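Local coordinates for protein probable LacI-family transcriptional regulator (Corynebacterium glutamicum ATCC 13032, PDB 3BIL) that probably acts as a DNA-binding transcriptional regulator of the LacI family, with a core resembling periplasmic sugar-binding proteins, at residues N78-A83 and I292-E297. Residues are numbered along the deposited sequence; the frame is centred on the assembly and turned at random.
Sequences NHYFAA and IDQNVE
Tyr-80 and Val-296 carry the apolar part of this contact. CG1 of Val-296 lies over one face of the Tyr-80 ring, 4.1 Å from its centroid and 29° off the ring normal, a CH-pi contact displaced toward the CE1 rim, where Tyr-80 CE1 and Val-296 CG1 are 3.6 Å apart. The tyrosine leaves the first helical turn with CG opposite the backbone N (chi1 171°) and beside the carbonyl carbon, which carries the ring to residues 292-297. About one helical turn further on, Ala-83 adds a looser touch, its CB 4.4 Å from CG2 of Val-296.

Gln-294 lies against the same ring. The amide and ring planes differ by only 10°, though the two side chains cross at about a right angle; NE2 of Gln-294 approaches CE1 of Tyr-80 obliquely at 3.5 Å. Tyr-80 OH and Gln-294 OE1 are 3.4 Å apart, and both have other partners: OE1 is hydrogen-bonded to Ser-166 OG, and the hydroxyl weakly to Asp-152. A weak bond from NE2 to Asp-277 helps fix the amide's rotation.

A capping bond lies within residues 78-83: Asn-78 is the N-cap of helix 79-94, its OD1 receiving Tyr-80 N at 2.9 Å in the carbonyl plane, on a lone pair. Asn-295 holds the N-cap position of helix 296-308.

The link 294-295 probably corresponds to one of the crossings between the two lobes of the periplasmic-binding-protein fold in LacI-type regulators, so the contact packs the start of helix 79-94, which follows strand 69-73, against that crossing. Strands 272-276 and 322-328 flank strand 291-293, and both touch Gln-294, while Val-296 also packs on Met-84 of helix 79-94.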
ATOM      1  N   ASN A  78      -3.146  -2.474  -3.571  1.00 41.02           N
ATOM      2  CA  ASN A  78      -3.067  -1.294  -4.414  1.00 41.96           C
ATOM      3  C   ASN A  78      -3.036  -0.026  -3.536  1.00 43.10           C
ATOM      4  O   ASN A  78      -3.965   0.261  -2.749  1.00 41.99           O
ATOM      5  CB  ASN A  78      -4.200  -1.235  -5.433  1.00 45.13           C
ATOM      6  CG  ASN A  78      -3.880  -0.313  -6.616  1.00 47.83           C
ATOM      7  OD1 ASN A  78      -3.475   0.832  -6.441  1.00 52.48           O
ATOM      8  ND2 ASN A  78      -4.077  -0.816  -7.824  1.00 49.09           N
ATOM      9  N   HIS A  79      -1.940   0.712  -3.655  1.00 40.47           N
ATOM     10  CA  HIS A  79      -1.735   1.847  -2.813  1.00 38.51           C
ATOM     11  C   HIS A  79      -2.751   2.903  -3.177  1.00 38.13           C
ATOM     12  O   HIS A  79      -3.156   3.691  -2.325  1.00 40.95           O
ATOM     13  CB  HIS A  79      -0.318   2.371  -2.963  1.00 42.78           C
ATOM     14  CG  HIS A  79      -0.122   3.750  -2.416  1.00 46.98           C
ATOM     15  ND1 HIS A  79      -0.218   4.883  -3.200  1.00 49.16           N
ATOM     16  CD2 HIS A  79       0.167   4.180  -1.164  1.00 48.58           C
ATOM     17  CE1 HIS A  79       0.014   5.950  -2.456  1.00 51.22           C
ATOM     18  NE2 HIS A  79       0.241   5.551  -1.215  1.00 51.38           N
ATOM     19  N   TYR A  80      -3.193   2.908  -4.428  1.00 34.55           N
ATOM     20  CA  TYR A  80      -4.189   3.879  -4.853  1.00 33.10           C
ATOM     21  C   TYR A  80      -5.544   3.667  -4.184  1.00 35.26           C
ATOM     22  O   TYR A  80      -6.165   4.607  -3.700  1.00 40.65           O
ATOM     23  CB  TYR A  80      -4.350   3.820  -6.351  1.00 37.58           C
ATOM     24  CG  TYR A  80      -5.508   4.627  -6.880  1.00 40.01           C
ATOM     25  CD1 TYR A  80      -5.366   5.984  -7.187  1.00 35.80           C
ATOM     26  CD2 TYR A  80      -6.742   4.021  -7.096  1.00 40.75           C
ATOM     27  CE1 TYR A  80      -6.407   6.705  -7.692  1.00 36.10           C
ATOM     28  CE2 TYR A  80      -7.798   4.739  -7.588  1.00 42.00           C
ATOM     29  CZ  TYR A  80      -7.621   6.078  -7.891  1.00 39.59           C
ATOM     30  OH  TYR A  80      -8.688   6.757  -8.406  1.00 41.25           O
ATOM     31  N   PHE A  81      -6.007   2.429  -4.178  1.00 32.83           N
ATOM     32  CA  PHE A  81      -7.239   2.110  -3.549  1.00 34.26           C
ATOM     33  C   PHE A  81      -7.161   2.176  -2.007  1.00 38.33           C
ATOM     34  O   PHE A  81      -8.192   2.358  -1.346  1.00 35.39           O
ATOM     35  CB  PHE A  81      -7.689   0.732  -4.020  1.00 36.74           C
ATOM     36  CG  PHE A  81      -8.192   0.708  -5.429  1.00 35.66           C
ATOM     37  CD1 PHE A  81      -9.231   1.547  -5.830  1.00 35.37           C
ATOM     38  CD2 PHE A  81      -7.644  -0.165  -6.355  1.00 33.19           C
ATOM     39  CE1 PHE A  81      -9.713   1.518  -7.158  1.00 39.46           C
ATOM     40  CE2 PHE A  81      -8.122  -0.220  -7.674  1.00 34.87           C
ATOM     41  CZ  PHE A  81      -9.151   0.629  -8.093  1.00 35.73           C
ATOM     42  N   ALA A  82      -5.960   2.012  -1.432  1.00 37.63           N
ATOM     43  CA  ALA A  82      -5.804   2.186   0.019  1.00 37.35           C
ATOM     44  C   ALA A  82      -5.784   3.693   0.349  1.00 40.59           C
ATOM     45  O   ALA A  82      -6.323   4.138   1.374  1.00 42.19           O
ATOM     46  CB  ALA A  82      -4.555   1.480   0.524  1.00 33.71           C
ATOM     47  N   ALA A  83      -5.185   4.484  -0.540  1.00 39.63           N
ATOM     48  CA  ALA A  83      -5.264   5.946  -0.424  1.00 38.49           C
ATOM     49  C   ALA A  83      -6.709   6.420  -0.514  1.00 37.16           C
ATOM     50  O   ALA A  83      -7.149   7.188   0.303  1.00 43.98           O
ATOM     51  CB  ALA A  83      -4.383   6.637  -1.477  1.00 30.68           C
ATOM     52  N   ILE A 292       1.319  10.192 -13.828  1.00 28.34           N
ATOM     53  CA  ILE A 292       0.033  10.779 -14.009  1.00 28.55           C
ATOM     54  C   ILE A 292      -0.713  10.681 -12.699  1.00 28.18           C
ATOM     55  O   ILE A 292      -0.948   9.605 -12.177  1.00 32.26           O
ATOM     56  CB  ILE A 292      -0.699  10.135 -15.204  1.00 30.16           C
ATOM     57  CG1 ILE A 292       0.009  10.566 -16.505  1.00 28.38           C
ATOM     58  CG2 ILE A 292      -2.171  10.559 -15.232  1.00 28.45           C
ATOM     59  CD1 ILE A 292      -0.534   9.877 -17.749  1.00 26.44           C
ATOM     60  N   ASP A 293      -1.035  11.828 -12.131  1.00 27.01           N
ATOM     61  CA  ASP A 293      -1.720  11.846 -10.867  1.00 27.18           C
ATOM     62  C   ASP A 293      -3.223  11.923 -11.133  1.00 29.63           C
ATOM     63  O   ASP A 293      -3.677  12.632 -12.016  1.00 36.45           O
ATOM     64  CB  ASP A 293      -1.197  13.013 -10.007  1.00 31.50           C
ATOM     65  CG  ASP A 293      -2.082  13.323  -8.781  1.00 34.93           C
ATOM     66  OD1 ASP A 293      -2.927  12.508  -8.391  1.00 37.01           O
ATOM     67  OD2 ASP A 293      -1.939  14.400  -8.189  1.00 41.83           O
ATOM     68  N   GLN A 294      -3.990  11.180 -10.370  1.00 30.37           N
ATOM     69  CA  GLN A 294      -5.416  11.155 -10.521  1.00 32.78           C
ATOM     70  C   GLN A 294      -6.140  11.879  -9.440  1.00 36.84           C
ATOM     71  O   GLN A 294      -7.381  11.911  -9.439  1.00 43.12           O
ATOM     72  CB  GLN A 294      -5.872   9.734 -10.414  1.00 34.45           C
ATOM     73  CG  GLN A 294      -5.972   9.070 -11.706  1.00 36.53           C
ATOM     74  CD  GLN A 294      -6.436   7.712 -11.474  1.00 40.32           C
ATOM     75  OE1 GLN A 294      -7.642   7.452 -11.514  1.00 38.13           O
ATOM     76  NE2 GLN A 294      -5.507   6.829 -11.117  1.00 39.03           N
ATOM     77  N   ASN A 295      -5.388  12.405  -8.488  1.00 36.92           N
ATOM     78  CA  ASN A 295      -5.948  13.218  -7.444  1.00 39.63           C
ATOM     79  C   ASN A 295      -7.003  12.486  -6.611  1.00 39.17           C
ATOM     80  O   ASN A 295      -8.153  12.922  -6.531  1.00 35.95           O
ATOM     81  CB  ASN A 295      -6.500  14.517  -8.046  1.00 48.09           C
ATOM     82  CG  ASN A 295      -6.265  15.692  -7.145  1.00 53.10           C
ATOM     83  OD1 ASN A 295      -6.976  15.884  -6.144  1.00 53.31           O
ATOM     84  ND2 ASN A 295      -5.216  16.464  -7.453  1.00 55.20           N
ATOM     85  N   VAL A 296      -6.577  11.397  -5.971  1.00 43.04           N
ATOM     86  CA  VAL A 296      -7.445  10.505  -5.195  1.00 45.23           C
ATOM     87  C   VAL A 296      -8.237  11.246  -4.157  1.00 47.96           C
ATOM     88  O   VAL A 296      -9.382  10.880  -3.898  1.00 47.54           O
ATOM     89  CB  VAL A 296      -6.663   9.449  -4.382  1.00 42.68           C
ATOM     90  CG1 VAL A 296      -7.334   8.120  -4.507  1.00 41.18           C
ATOM     91  CG2 VAL A 296      -5.243   9.368  -4.827  1.00 47.56           C
ATOM     92  N   GLU A 297      -7.608  12.252  -3.544  1.00 54.37           N
ATOM     93  CA  GLU A 297      -8.213  13.021  -2.435  1.00 58.62           C
ATOM     94  C   GLU A 297      -9.523  13.710  -2.859  1.00 54.00           C
ATOM     95  O   GLU A 297     -10.539  13.642  -2.160  1.00 54.05           O
ATOM     96  CB  GLU A 297      -7.194  14.019  -1.834  1.00 60.28           C
ATOM     97  CG  GLU A 297      -7.659  14.742  -0.540  1.00 64.88           C
ATOM     98  CD  GLU A 297      -6.511  15.341   0.336  1.00 69.20           C
ATOM     99  OE1 GLU A 297      -6.831  16.020   1.353  1.00 71.95           O
ATOM    100  OE2 GLU A 297      -5.305  15.144   0.018  1.00 72.47           O
TER